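Local coordinates for protein short-chain-enoyl-CoA hydratase (Clostridium acetobutylicum, PDB 5Z7R) that catalyses the reversible hydration of crotonyl-CoA, and also accepts hexenoyl-CoA but not longer analogues, working as a homotetramer in butanoate metabolism, at residues Glu94-Val100 against Lys211-Arg216. Numbering follows the deposited sequence.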
# COMPACT_ATOMS: atom_id res chain seq x y z
N GLU A 94 9.67 -2.73 -18.47
CA GLU A 94 8.34 -2.24 -18.06
C GLU A 94 8.39 -0.76 -17.79
O GLU A 94 7.47 -0.03 -18.17
CB GLU A 94 7.88 -3.01 -16.82
CG GLU A 94 6.52 -2.67 -16.26
CD GLU A 94 6.14 -3.68 -15.26
OE1 GLU A 94 5.27 -4.49 -15.58
OE2 GLU A 94 6.80 -3.77 -14.18
N LEU A 95 9.49 -0.30 -17.19
CA LEU A 95 9.60 1.12 -16.78
C LEU A 95 10.18 2.00 -17.85
O LEU A 95 10.12 3.24 -17.75
CB LEU A 95 10.48 1.24 -15.51
CG LEU A 95 9.82 0.69 -14.25
CD1 LEU A 95 10.81 0.53 -13.11
CD2 LEU A 95 8.67 1.63 -13.84
N LEU A 96 10.81 1.37 -18.86
CA LEU A 96 11.43 2.10 -19.96
C LEU A 96 10.57 3.27 -20.39
O LEU A 96 9.40 3.11 -20.71
CB LEU A 96 11.63 1.15 -21.16
CG LEU A 96 12.10 1.76 -22.48
CD1 LEU A 96 13.33 2.62 -22.24
CD2 LEU A 96 12.39 0.66 -23.49
N GLU A 97 11.16 4.45 -20.45
CA GLU A 97 10.40 5.65 -20.74
C GLU A 97 9.95 5.85 -22.20
O GLU A 97 9.42 6.88 -22.53
CB GLU A 97 11.17 6.86 -20.22
CG GLU A 97 11.42 6.79 -18.71
CD GLU A 97 11.23 8.12 -18.00
OE1 GLU A 97 10.30 8.22 -17.13
OE2 GLU A 97 12.02 9.05 -18.31
N LYS A 98 10.10 4.87 -23.06
CA LYS A 98 9.32 4.83 -24.30
C LYS A 98 8.35 3.64 -24.23
O LYS A 98 8.67 2.63 -23.65
CB LYS A 98 10.20 4.68 -25.57
CG LYS A 98 11.72 4.80 -25.42
CD LYS A 98 12.22 6.22 -25.21
CE LYS A 98 13.74 6.26 -25.23
NZ LYS A 98 14.29 7.62 -25.53
N PRO A 99 7.18 3.75 -24.86
CA PRO A 99 6.21 2.68 -24.91
C PRO A 99 6.73 1.47 -25.64
O PRO A 99 7.41 1.63 -26.65
CB PRO A 99 5.11 3.28 -25.73
CG PRO A 99 5.18 4.74 -25.38
CD PRO A 99 6.63 5.00 -25.41
N VAL A 100 6.44 0.27 -25.14
CA VAL A 100 6.86 -0.90 -25.84
C VAL A 100 5.73 -1.87 -26.08
O VAL A 100 4.95 -2.18 -25.18
CB VAL A 100 8.16 -1.53 -25.26
CG1 VAL A 100 8.64 -0.80 -24.03
CG2 VAL A 100 8.07 -3.03 -25.08
N LYS A 211 3.23 7.41 -19.36
CA LYS A 211 3.67 6.05 -19.04
C LYS A 211 4.04 5.97 -17.55
O LYS A 211 3.68 5.04 -16.88
CB LYS A 211 4.88 5.61 -19.86
CG LYS A 211 5.20 4.15 -19.58
CD LYS A 211 6.26 3.59 -20.49
CE LYS A 211 6.68 2.24 -19.94
NZ LYS A 211 7.29 1.38 -20.94
N GLN A 212 4.73 6.99 -17.07
CA GLN A 212 5.22 7.04 -15.71
C GLN A 212 4.03 7.15 -14.72
O GLN A 212 3.94 6.41 -13.73
CB GLN A 212 6.21 8.21 -15.57
CG GLN A 212 6.64 8.58 -14.17
CD GLN A 212 7.74 7.70 -13.63
OE1 GLN A 212 8.60 8.16 -12.89
NE2 GLN A 212 7.74 6.44 -14.03
N ALA A 213 3.11 8.06 -14.99
CA ALA A 213 1.97 8.20 -14.13
C ALA A 213 1.15 6.90 -14.05
O ALA A 213 0.67 6.53 -12.99
CB ALA A 213 1.13 9.38 -14.56
N ILE A 214 1.03 6.18 -15.15
CA ILE A 214 0.25 4.94 -15.14
C ILE A 214 0.98 3.86 -14.36
O ILE A 214 0.36 3.11 -13.61
CB ILE A 214 -0.05 4.44 -16.56
CG1 ILE A 214 -0.95 5.45 -17.27
CG2 ILE A 214 -0.71 3.07 -16.53
CD1 ILE A 214 -1.06 5.25 -18.78
N ASN A 215 2.30 3.78 -14.52
CA ASN A 215 3.09 2.77 -13.84
C ASN A 215 3.14 3.04 -12.36
O ASN A 215 2.93 2.13 -11.57
CB ASN A 215 4.54 2.68 -14.36
CG ASN A 215 4.65 1.83 -15.63
OD1 ASN A 215 3.89 0.86 -15.82
ND2 ASN A 215 5.64 2.16 -16.47
N ARG A 216 3.39 4.29 -12.00
CA ARG A 216 3.68 4.59 -10.59
C ARG A 216 2.38 4.80 -9.78
O ARG A 216 2.21 4.23 -8.68
CB ARG A 216 4.62 5.79 -10.44
CG ARG A 216 5.73 5.84 -11.49
CD ARG A 216 7.16 5.64 -11.04
NE ARG A 216 7.60 4.32 -10.67
CZ ARG A 216 8.83 3.81 -10.80
NH1 ARG A 216 9.07 2.62 -10.32
NH2 ARG A 216 9.79 4.42 -11.45
O HOH W 1 7.47 4.21 -16.17
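Carbonyl groups at the end of a helix and in the turn beyond it lack helical partners, and a lysine from another helix can serve them; the end of helix 76-95 in this crotonase is a worked example. The carboxylate of E94 is engaged by R148 and R91 of the same chain, and its carbonyl meets helix 204-217: E94 O accepts a weak hydrogen bond from N215 ND2 (3.3 Å). L95 follows, its carbonyl linked to N215 by a water that donates to L95 O (3.2 Å) and accepts from N215 ND2 (2.8 Å). The CA-to-CB bond of L95 points away, yet L95 CD2 returns to cover one face of the R216 guanidinium, 3.7 Å from R216 NH1. L96 is the first residue to leave helical geometry, and the chain turns around the tip of K211, whose side chain is extended, with all four chi angles t. K211 NZ donates to L96 O at 2.7 Å and, weakly, to K98 O at 3.3 Å. Between these two, E97 extends its carboxylate past Q212 to R80 of a neighbouring subunit. P99 and V100 then lead into strand 100-104 of the main sheet. The ammonium also forms a salt bridge with D120, whose carboxylate accepts a hydrogen bond from V100 N, while N215 OD1 is held by K159 of a second subunit. One buried lysine charge, balanced by D120, thus ties the helix-to-strand connection of the crotonase core to helix 204-217, chiefly through main-chain carbonyls rather than hydrophobic interlocking.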